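Putative alpha-L-fucosidase (Bacteroides thetaiotaomicron VPI-5482, PDB 3GZA) probably hydrolyses alpha-L-fucosidic bonds as a member of glycosyl hydrolase family 29, with a TIM-barrel domain followed by a beta-sandwich domain. Local coordinates at residues A[293-304]-A[332-343]; A[392-400]-A[413-422]. One frame throughout, in Å; residues are numbered along the deposited sequence.

Contact 1. Residues A[293-304]-A[332-343]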
loop_
_atom_site.group_PDB
_atom_site.type_symbol
_atom_site.label_atom_id
_atom_site.label_comp_id
_atom_site.label_asym_id
_atom_site.label_seq_id
_atom_site.Cartn_x
_atom_site.Cartn_y
_atom_site.Cartn_z
ATOM N N ILE A 293 0.004 -2.848 34.984
ATOM C CA ILE A 293 -0.562 -4.194 34.921
ATOM C C ILE A 293 -1.490 -4.419 36.125
ATOM O O ILE A 293 -1.244 -3.908 37.202
ATOM C CB ILE A 293 0.524 -5.314 34.915
ATOM C CG1 ILE A 293 1.469 -5.188 36.080
ATOM C CG2 ILE A 293 1.281 -5.273 33.572
ATOM C CD1 ILE A 293 2.544 -6.319 36.177
ATOM N N TYR A 294 -2.617 -5.105 35.916
ATOM C CA TYR A 294 -3.512 -5.365 37.026
ATOM C C TYR A 294 -2.872 -6.192 38.121
ATOM O O TYR A 294 -2.163 -7.150 37.825
ATOM C CB TYR A 294 -4.771 -6.122 36.555
ATOM C CG TYR A 294 -5.913 -5.250 36.011
ATOM C CD1 TYR A 294 -6.472 -4.290 36.799
ATOM C CD2 TYR A 294 -6.385 -5.419 34.743
ATOM C CE1 TYR A 294 -7.496 -3.488 36.342
ATOM C CE2 TYR A 294 -7.419 -4.658 34.267
ATOM C CZ TYR A 294 -7.979 -3.696 35.067
ATOM O OH TYR A 294 -9.070 -2.906 34.630
ATOM N N PRO A 295 -3.088 -5.819 39.385
ATOM C CA PRO A 295 -2.689 -6.689 40.480
ATOM C C PRO A 295 -3.316 -8.071 40.402
ATOM O O PRO A 295 -4.424 -8.255 39.842
ATOM C CB PRO A 295 -3.218 -5.947 41.718
ATOM C CG PRO A 295 -3.258 -4.585 41.311
ATOM C CD PRO A 295 -3.573 -4.517 39.904
ATOM N N LEU A 296 -2.631 -9.045 40.989
ATOM C CA LEU A 296 -3.143 -10.409 41.027
ATOM C C LEU A 296 -4.528 -10.493 41.661
ATOM O O LEU A 296 -5.380 -11.224 41.154
ATOM C CB LEU A 296 -2.150 -11.300 41.810
ATOM C CG LEU A 296 -2.587 -12.768 42.008
ATOM C CD1 LEU A 296 -2.713 -13.462 40.698
ATOM C CD2 LEU A 296 -1.657 -13.518 42.963
ATOM N N ASN A 297 -4.787 -9.751 42.733
ATOM C CA ASN A 297 -6.074 -9.814 43.411
ATOM C C ASN A 297 -7.204 -9.350 42.479
ATOM O O ASN A 297 -8.278 -9.964 42.426
ATOM C CB ASN A 297 -6.100 -9.060 44.745
ATOM N N THR A 298 -6.948 -8.304 41.706
ATOM C CA THR A 298 -7.936 -7.858 40.714
ATOM C C THR A 298 -8.169 -8.876 39.605
ATOM O O THR A 298 -9.329 -9.136 39.229
ATOM C CB THR A 298 -7.518 -6.498 40.145
ATOM O OG1 THR A 298 -7.320 -5.607 41.245
ATOM C CG2 THR A 298 -8.632 -5.941 39.260
ATOM N N LEU A 299 -7.096 -9.491 39.108
ATOM C CA LEU A 299 -7.221 -10.532 38.101
ATOM C C LEU A 299 -8.037 -11.729 38.597
ATOM O O LEU A 299 -8.783 -12.334 37.822
ATOM C CB LEU A 299 -5.824 -10.989 37.654
ATOM C CG LEU A 299 -5.030 -9.982 36.829
ATOM C CD1 LEU A 299 -3.581 -10.454 36.617
ATOM C CD2 LEU A 299 -5.784 -9.665 35.485
HETATM N N MSE A 300 -7.866 -12.086 39.859
HETATM C CA MSE A 300 -8.625 -13.192 40.436
HETATM C C MSE A 300 -10.100 -12.843 40.565
HETATM O O MSE A 300 -10.948 -13.686 40.312
HETATM C CB MSE A 300 -8.037 -13.629 41.755
HETATM C CG MSE A 300 -6.669 -14.217 41.604
HETATM SE SE MSE A 300 -6.472 -15.657 40.279
HETATM C CE MSE A 300 -7.891 -16.873 40.974
ATOM N N ASP A 301 -10.407 -11.607 40.948
ATOM C CA ASP A 301 -11.796 -11.120 41.018
ATOM C C ASP A 301 -12.390 -11.262 39.594
ATOM O O ASP A 301 -13.507 -11.787 39.415
ATOM C CB ASP A 301 -11.762 -9.641 41.468
ATOM C CG ASP A 301 -13.150 -8.964 41.550
ATOM O OD1 ASP A 301 -14.089 -9.530 42.142
ATOM O OD2 ASP A 301 -13.281 -7.785 41.061
ATOM N N LYS A 302 -11.636 -10.849 38.573
ATOM C CA LYS A 302 -12.145 -10.942 37.201
ATOM C C LYS A 302 -12.344 -12.378 36.770
ATOM O O LYS A 302 -13.367 -12.711 36.138
ATOM C CB LYS A 302 -11.267 -10.170 36.230
ATOM C CG LYS A 302 -11.273 -8.658 36.510
ATOM C CD LYS A 302 -10.369 -7.918 35.561
ATOM C CE LYS A 302 -10.339 -6.420 35.931
ATOM N NZ LYS A 302 -11.699 -5.865 36.190
ATOM N N TYR A 303 -11.385 -13.238 37.066
ATOM C CA TYR A 303 -11.517 -14.677 36.752
ATOM C C TYR A 303 -12.817 -15.243 37.318
ATOM O O TYR A 303 -13.580 -15.936 36.609
ATOM C CB TYR A 303 -10.296 -15.417 37.358
ATOM C CG TYR A 303 -10.326 -16.931 37.130
ATOM C CD1 TYR A 303 -9.898 -17.470 35.934
ATOM C CD2 TYR A 303 -10.757 -17.788 38.116
ATOM C CE1 TYR A 303 -9.936 -18.829 35.700
ATOM C CE2 TYR A 303 -10.778 -19.134 37.908
ATOM C CZ TYR A 303 -10.375 -19.641 36.715
ATOM O OH TYR A 303 -10.409 -21.023 36.492
ATOM N N GLU A 304 -13.094 -14.956 38.585
ATOM C CA GLU A 304 -14.300 -15.512 39.228
ATOM C C GLU A 304 -15.587 -14.940 38.629
ATOM O O GLU A 304 -16.638 -15.577 38.671
ATOM C CB GLU A 304 -14.250 -15.292 40.756
ATOM C CG GLU A 304 -13.132 -16.103 41.402
ATOM C CD GLU A 304 -13.094 -16.015 42.891
ATOM O OE1 GLU A 304 -14.021 -15.458 43.517
ATOM O OE2 GLU A 304 -12.128 -16.540 43.468
ATOM N N ARG A 332 3.386 -11.528 36.233
ATOM C CA ARG A 332 2.002 -11.399 36.729
ATOM C C ARG A 332 1.096 -12.490 36.172
ATOM O O ARG A 332 0.206 -12.989 36.858
ATOM C CB ARG A 332 1.414 -10.031 36.365
ATOM C CG ARG A 332 0.017 -9.763 36.876
ATOM C CD ARG A 332 -0.114 -9.912 38.428
ATOM N NE ARG A 332 1.015 -9.394 39.223
ATOM C CZ ARG A 332 1.238 -8.108 39.489
ATOM N NH1 ARG A 332 0.457 -7.160 38.992
ATOM N NH2 ARG A 332 2.293 -7.754 40.177
ATOM N N LEU A 333 1.272 -12.786 34.895
ATOM C CA LEU A 333 0.566 -13.867 34.245
ATOM C C LEU A 333 0.843 -15.199 34.931
ATOM O O LEU A 333 -0.092 -15.969 35.171
ATOM C CB LEU A 333 0.922 -13.921 32.761
ATOM C CG LEU A 333 0.349 -12.782 31.920
ATOM C CD1 LEU A 333 1.034 -12.681 30.539
ATOM C CD2 LEU A 333 -1.199 -12.844 31.745
ATOM N N LYS A 334 2.103 -15.466 35.237
ATOM C CA LYS A 334 2.456 -16.703 35.930
ATOM C C LYS A 334 1.777 -16.733 37.289
ATOM O O LYS A 334 1.223 -17.765 37.723
ATOM C CB LYS A 334 3.965 -16.816 36.070
ATOM C CG LYS A 334 4.386 -18.043 36.879
ATOM C CD LYS A 334 5.865 -17.968 37.124
ATOM C CE LYS A 334 6.405 -19.192 37.825
ATOM N NZ LYS A 334 5.967 -19.254 39.232
ATOM N N GLU A 335 1.829 -15.606 38.001
ATOM C CA GLU A 335 1.183 -15.525 39.302
ATOM C C GLU A 335 -0.334 -15.853 39.205
ATOM O O GLU A 335 -0.886 -16.505 40.101
ATOM C CB GLU A 335 1.386 -14.148 39.927
ATOM C CG GLU A 335 2.823 -13.831 40.335
ATOM C CD GLU A 335 3.069 -12.399 40.687
ATOM O OE1 GLU A 335 2.126 -11.584 40.625
ATOM O OE2 GLU A 335 4.255 -12.087 41.022
HETATM N N MSE A 336 -0.996 -15.373 38.152
HETATM C CA MSE A 336 -2.436 -15.634 37.931
HETATM C C MSE A 336 -2.716 -17.130 37.754
HETATM O O MSE A 336 -3.571 -17.694 38.418
HETATM C CB MSE A 336 -2.931 -14.870 36.731
HETATM C CG MSE A 336 -4.406 -14.979 36.551
HETATM SE SE MSE A 336 -5.033 -14.028 35.038
HETATM C CE MSE A 336 -6.896 -14.238 35.244
ATOM N N GLY A 337 -1.950 -17.777 36.885
ATOM C CA GLY A 337 -2.094 -19.203 36.673
ATOM C C GLY A 337 -1.802 -19.975 37.929
ATOM O O GLY A 337 -2.530 -20.920 38.265
ATOM N N ASP A 338 -0.742 -19.595 38.648
ATOM C CA ASP A 338 -0.400 -20.285 39.899
ATOM C C ASP A 338 -1.509 -20.168 40.962
ATOM O O ASP A 338 -1.771 -21.132 41.711
ATOM C CB ASP A 338 0.895 -19.697 40.476
ATOM C CG ASP A 338 2.129 -20.060 39.673
ATOM O OD1 ASP A 338 2.062 -20.919 38.751
ATOM O OD2 ASP A 338 3.181 -19.437 39.967
ATOM N N GLU A 339 -2.187 -19.012 40.984
ATOM C CA GLU A 339 -3.187 -18.742 41.977
ATOM C C GLU A 339 -4.497 -19.451 41.598
ATOM O O GLU A 339 -5.197 -19.965 42.466
ATOM C CB GLU A 339 -3.335 -17.256 42.211
ATOM C CG GLU A 339 -4.384 -16.906 43.217
ATOM C CD GLU A 339 -4.096 -17.364 44.629
ATOM O OE1 GLU A 339 -2.971 -17.805 44.929
ATOM O OE2 GLU A 339 -5.019 -17.307 45.462
ATOM N N ILE A 340 -4.807 -19.533 40.316
ATOM C CA ILE A 340 -5.969 -20.311 39.884
ATOM C C ILE A 340 -5.766 -21.748 40.299
ATOM O O ILE A 340 -6.684 -22.382 40.841
ATOM C CB ILE A 340 -6.188 -20.235 38.373
ATOM C CG1 ILE A 340 -6.625 -18.814 37.990
ATOM C CG2 ILE A 340 -7.263 -21.211 37.931
ATOM C CD1 ILE A 340 -6.475 -18.523 36.450
ATOM N N ASN A 341 -4.557 -22.271 40.074
ATOM C CA ASN A 341 -4.268 -23.639 40.497
ATOM C C ASN A 341 -4.302 -23.811 42.001
ATOM O O ASN A 341 -4.851 -24.806 42.504
ATOM C CB ASN A 341 -2.946 -24.108 39.931
ATOM C CG ASN A 341 -3.023 -24.374 38.433
ATOM O OD1 ASN A 341 -4.109 -24.663 37.899
ATOM N ND2 ASN A 341 -1.877 -24.314 37.752
ATOM N N ARG A 342 -3.729 -22.853 42.724
ATOM C CA ARG A 342 -3.751 -22.937 44.177
ATOM C C ARG A 342 -5.180 -23.016 44.740
ATOM O O ARG A 342 -5.468 -23.809 45.664
ATOM C CB ARG A 342 -3.048 -21.742 44.799
ATOM C CG ARG A 342 -2.736 -21.972 46.262
ATOM C CD ARG A 342 -2.186 -20.723 46.921
ATOM N NE ARG A 342 -3.210 -19.692 47.053
ATOM C CZ ARG A 342 -4.135 -19.639 48.004
ATOM N NH1 ARG A 342 -4.173 -20.528 48.993
ATOM N NH2 ARG A 342 -5.029 -18.655 47.985
ATOM N N ARG A 343 -6.078 -22.202 44.196
ATOM C CA ARG A 343 -7.436 -22.171 44.710
ATOM C C ARG A 343 -8.285 -23.353 44.273
ATOM O O ARG A 343 -8.974 -23.957 45.114
ATOM C CB ARG A 343 -8.171 -20.905 44.269
ATOM C CG ARG A 343 -7.522 -19.644 44.741
ATOM C CD ARG A 343 -8.382 -18.456 44.434
ATOM N NE ARG A 343 -7.717 -17.220 44.821
ATOM C CZ ARG A 343 -8.284 -16.023 44.759
ATOM N NH1 ARG A 343 -9.519 -15.881 44.339
ATOM N NH2 ARG A 343 -7.599 -14.952 45.127
#

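Contact 2. Residues A[392-400]-A[413-422]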
loop_
_atom_site.group_PDB
_atom_site.type_symbol
_atom_site.label_atom_id
_atom_site.label_comp_id
_atom_site.label_asym_id
_atom_site.label_seq_id
_atom_site.Cartn_x
_atom_site.Cartn_y
_atom_site.Cartn_z
ATOM N N VAL A 392 -24.092 -28.058 58.761
ATOM C CA VAL A 392 -23.324 -27.408 59.812
ATOM C C VAL A 392 -23.947 -27.764 61.166
ATOM O O VAL A 392 -25.122 -27.473 61.424
ATOM C CB VAL A 392 -23.320 -25.884 59.596
ATOM C CG1 VAL A 392 -22.552 -25.188 60.700
ATOM C CG2 VAL A 392 -22.748 -25.531 58.213
ATOM N N ASN A 393 -23.169 -28.434 62.010
ATOM C CA ASN A 393 -23.655 -28.937 63.287
ATOM C C ASN A 393 -24.868 -29.848 63.117
ATOM O O ASN A 393 -25.820 -29.794 63.913
ATOM C CB ASN A 393 -23.962 -27.794 64.251
ATOM C CG ASN A 393 -22.744 -26.984 64.574
ATOM O OD1 ASN A 393 -21.696 -27.533 64.916
ATOM N ND2 ASN A 393 -22.866 -25.664 64.480
ATOM N N GLY A 394 -24.816 -30.679 62.077
ATOM C CA GLY A 394 -25.879 -31.623 61.759
ATOM C C GLY A 394 -27.136 -31.046 61.131
ATOM O O GLY A 394 -28.111 -31.781 60.923
ATOM N N LYS A 395 -27.136 -29.754 60.816
ATOM C CA LYS A 395 -28.307 -29.106 60.241
ATOM C C LYS A 395 -27.924 -28.417 58.962
ATOM O O LYS A 395 -26.916 -27.726 58.903
ATOM C CB LYS A 395 -28.889 -28.073 61.207
ATOM N N TRP A 396 -28.749 -28.609 57.941
ATOM C CA TRP A 396 -28.523 -27.983 56.649
ATOM C C TRP A 396 -28.877 -26.503 56.701
ATOM O O TRP A 396 -29.919 -26.131 57.264
ATOM C CB TRP A 396 -29.392 -28.633 55.584
ATOM C CG TRP A 396 -29.012 -30.016 55.246
ATOM C CD1 TRP A 396 -29.667 -31.151 55.596
ATOM C CD2 TRP A 396 -27.885 -30.425 54.479
ATOM N NE1 TRP A 396 -29.021 -32.248 55.076
ATOM C CE2 TRP A 396 -27.923 -31.826 54.387
ATOM C CE3 TRP A 396 -26.849 -29.740 53.850
ATOM C CZ2 TRP A 396 -26.949 -32.555 53.700
ATOM C CZ3 TRP A 396 -25.887 -30.461 53.168
ATOM C CH2 TRP A 396 -25.940 -31.850 53.101
ATOM N N GLN A 397 -27.998 -25.674 56.148
ATOM C CA GLN A 397 -28.252 -24.250 55.997
ATOM C C GLN A 397 -27.840 -23.874 54.597
ATOM O O GLN A 397 -26.881 -24.415 54.071
ATOM C CB GLN A 397 -27.485 -23.416 57.009
ATOM C CG GLN A 397 -25.995 -23.458 56.893
ATOM C CD GLN A 397 -25.320 -22.704 58.018
ATOM O OE1 GLN A 397 -24.593 -21.731 57.780
ATOM N NE2 GLN A 397 -25.580 -23.123 59.250
ATOM N N THR A 398 -28.554 -22.930 54.009
ATOM C CA THR A 398 -28.262 -22.479 52.667
ATOM C C THR A 398 -27.098 -21.503 52.691
ATOM O O THR A 398 -27.092 -20.571 53.498
ATOM C CB THR A 398 -29.488 -21.817 52.042
ATOM O OG1 THR A 398 -30.587 -22.741 52.103
ATOM C CG2 THR A 398 -29.225 -21.400 50.602
ATOM N N VAL A 399 -26.117 -21.751 51.824
ATOM C CA VAL A 399 -24.934 -20.907 51.698
ATOM C C VAL A 399 -24.993 -20.019 50.441
ATOM O O VAL A 399 -24.403 -18.941 50.416
ATOM C CB VAL A 399 -23.626 -21.739 51.781
ATOM C CG1 VAL A 399 -23.475 -22.330 53.209
ATOM C CG2 VAL A 399 -23.602 -22.831 50.759
ATOM N N CYS A 400 -25.689 -20.472 49.398
ATOM C CA CYS A 400 -25.891 -19.630 48.205
ATOM C C CYS A 400 -27.020 -20.132 47.335
ATOM O O CYS A 400 -27.516 -21.251 47.494
ATOM C CB CYS A 400 -24.622 -19.469 47.382
ATOM S SG CYS A 400 -23.939 -20.981 46.778
ATOM N N PHE A 413 -18.608 -17.995 49.393
ATOM C CA PHE A 413 -19.499 -17.608 50.468
ATOM C C PHE A 413 -18.719 -17.561 51.762
ATOM O O PHE A 413 -17.577 -17.987 51.808
ATOM C CB PHE A 413 -20.687 -18.586 50.551
ATOM C CG PHE A 413 -20.300 -20.035 50.373
ATOM C CD1 PHE A 413 -19.905 -20.801 51.454
ATOM C CD2 PHE A 413 -20.300 -20.611 49.125
ATOM C CE1 PHE A 413 -19.527 -22.131 51.291
ATOM C CE2 PHE A 413 -19.934 -21.943 48.963
ATOM C CZ PHE A 413 -19.534 -22.691 50.043
ATOM N N GLU A 414 -19.340 -16.993 52.787
ATOM C CA GLU A 414 -18.735 -16.889 54.108
ATOM C C GLU A 414 -18.435 -18.316 54.573
ATOM O O GLU A 414 -19.297 -19.180 54.470
ATOM C CB GLU A 414 -19.690 -16.155 55.048
ATOM C CG GLU A 414 -19.177 -15.921 56.449
ATOM C CD GLU A 414 -18.013 -14.907 56.548
ATOM O OE1 GLU A 414 -17.655 -14.247 55.532
ATOM O OE2 GLU A 414 -17.489 -14.763 57.692
ATOM N N PRO A 415 -17.217 -18.571 55.084
ATOM C CA PRO A 415 -16.842 -19.940 55.433
ATOM C C PRO A 415 -17.694 -20.574 56.503
ATOM O O PRO A 415 -18.107 -19.894 57.431
ATOM C CB PRO A 415 -15.415 -19.795 55.974
ATOM C CG PRO A 415 -14.931 -18.537 55.443
ATOM C CD PRO A 415 -16.124 -17.635 55.381
ATOM N N VAL A 416 -17.923 -21.872 56.383
ATOM C CA VAL A 416 -18.685 -22.620 57.360
ATOM C C VAL A 416 -17.946 -23.920 57.649
ATOM O O VAL A 416 -17.200 -24.404 56.809
ATOM C CB VAL A 416 -20.129 -22.957 56.873
ATOM C CG1 VAL A 416 -20.957 -21.695 56.732
ATOM C CG2 VAL A 416 -20.096 -23.752 55.564
ATOM N N GLU A 417 -18.127 -24.441 58.861
ATOM C CA GLU A 417 -17.560 -25.714 59.261
ATOM C C GLU A 417 -18.646 -26.710 58.937
ATOM O O GLU A 417 -19.689 -26.743 59.613
ATOM C CB GLU A 417 -17.229 -25.726 60.757
ATOM C CG GLU A 417 -16.127 -24.770 61.123
ATOM C CD GLU A 417 -14.812 -25.130 60.459
ATOM O OE1 GLU A 417 -14.385 -26.307 60.547
ATOM O OE2 GLU A 417 -14.206 -24.229 59.850
ATOM N N ALA A 418 -18.384 -27.539 57.935
ATOM C CA ALA A 418 -19.397 -28.419 57.392
ATOM C C ALA A 418 -18.960 -29.863 57.276
ATOM O O ALA A 418 -17.787 -30.151 57.158
ATOM C CB ALA A 418 -19.796 -27.879 55.962
ATOM N N THR A 419 -19.925 -30.767 57.282
ATOM C CA THR A 419 -19.637 -32.178 57.041
ATOM C C THR A 419 -20.087 -32.595 55.632
ATOM O O THR A 419 -19.731 -33.663 55.150
ATOM C CB THR A 419 -20.281 -33.063 58.086
ATOM O OG1 THR A 419 -21.690 -32.817 58.140
ATOM C CG2 THR A 419 -19.668 -32.783 59.473
ATOM N N ALA A 420 -20.855 -31.742 54.956
ATOM C CA ALA A 420 -21.351 -32.076 53.655
ATOM C C ALA A 420 -21.923 -30.843 53.002
ATOM O O ALA A 420 -22.250 -29.884 53.680
ATOM C CB ALA A 420 -22.420 -33.173 53.784
ATOM N N LEU A 421 -21.954 -30.844 51.675
ATOM C CA LEU A 421 -22.619 -29.797 50.895
ATOM C C LEU A 421 -23.688 -30.462 50.063
ATOM O O LEU A 421 -23.574 -31.641 49.711
ATOM C CB LEU A 421 -21.673 -29.078 49.947
ATOM C CG LEU A 421 -20.611 -28.166 50.538
ATOM C CD1 LEU A 421 -19.971 -27.422 49.393
ATOM C CD2 LEU A 421 -21.187 -27.193 51.545
ATOM N N ARG A 422 -24.722 -29.714 49.713
ATOM C CA ARG A 422 -25.769 -30.287 48.891
ATOM C C ARG A 422 -26.225 -29.284 47.863
ATOM O O ARG A 422 -26.566 -28.157 48.199
ATOM C CB ARG A 422 -26.962 -30.744 49.716
ATOM C CG ARG A 422 -28.040 -31.475 48.898
ATOM C CD ARG A 422 -29.023 -32.147 49.803
ATOM N NE ARG A 422 -29.708 -31.191 50.670
ATOM C CZ ARG A 422 -30.467 -31.533 51.715
ATOM N NH1 ARG A 422 -30.621 -32.808 52.063
ATOM N NH2 ARG A 422 -31.055 -30.599 52.453
HETATM O O HOH W 1 -20.595 -29.406 60.932
HETATM O O HOH W 2 -22.543 -31.120 60.405
#

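Contact 1. Residues A[293-304]-A[332-343]
I340 covers one face of the Y303 ring: its CD1 stands 3.9 Å from the ring centroid of Y303, 27° off the normal in a CH-pi contact, while its CG2 touches the phenol oxygen. The guanidinium of R332 has I293 CD1 over one face. Its edge is used twice, by NH1 for Y294 O at 2.9 Å, met from above the carbonyl plane, and by NE for E335 OE1 of its own helix. Bends at chi2 and chi3 curl the R332 chain so that NH1 faces Y294 O and NE faces E335 OE1. On the R343 guanidinium, M300 CB and CE lie against one face, and E304 OE2 and E339 OE2 sit at the edge.

Helix 296-304 and segment 332-343 of helix 327-344 cross at -53° with knobs-into-holes packing, on the outside of the TIM barrel. L296 enters the hole among R332, E335, M336 and E339, and M300 the next one, among M336, E339, I340 and R343. In return the extended chain of M336 reaches between L299 and Y303, its SE 4.1 Å from L299 CB, and touches M22, L313 and L315 of the barrel strands.

R343 NH1 forms a salt bridge with E304 OE2 (2.8 Å), weak as a hydrogen bond; that oxygen is also hydrogen-bonded to Y370 OH. R342 grips E339 side-on, NE donating to OE1 and NH2 to OE2, which also accepts from R343 NE.

Contact 2. Residues A[392-400]-A[413-422]
V392 lies 4.7 Å from A418 between CA atoms, at the start of a type I' turn from V392 to K395 that reverses the chain into strand 395-400. Segment 413-422 turns corners at E414 and T419, and its strand 420-422 runs at 58° to strand 395-400. No direct hydrogen bond joins the segments; two waters bridge them at the turn, one from N393 N to E417 O, the other between G394 N and T419 OG1.

The guanidinium of R422 lies flat on W396, planes 21° apart, with R422 CZ 3.7 Å from the centroid of the five-membered ring of W396: a cation-pi stack. With CG anti to the backbone N, the R422 chain bends at chi3 (60°) to lay it there. R422 CB meets W396 CZ3 at 3.6 Å, and A420 CB touches CH2. V399 rests on the F413 ring, its CG2 4.0 Å above the centroid of F413 and almost on the normal, while C400 SG approaches that ring obliquely. V392 wedges both methyls against E417 O, CG2 also meeting V416 CB.

V399 and C400 both face I388, forming a classic beta bulge. Strand 383-392 separates strands 395-402 and 420-428 in one sheet, so the W396-R422 stack spans it, and its E389 salt-bridges R422 NH2. F413 and V416 belong to the other sheet of the beta sandwich, consistent with the F5/8 type C family, where strand 409-418 hydrogen-bonds to strand 366-375.

In the fold
From the N terminus the chain first builds the barrel, and contact 1 closes a loop of 27 residues that includes strand 312-317, bringing two of the outer helices together beside strands 312-317 and 22-26. After helix 327-344 the chain enters the beta sandwich, where contact 2 closes a shorter loop of 12 residues and joins its two sheets along one edge. The contacts follow in series, neither nested nor crossed, with centres 27 Å apart and nearest atoms about 8 Å apart. Contact 1 also lies at the junction of the domains: a hydrogen bond joins helix 296-304 to strand 366-375, the sheet neighbour of strand 409-418, and R342 hydrogen-bonds to the backbone oxygen of K443.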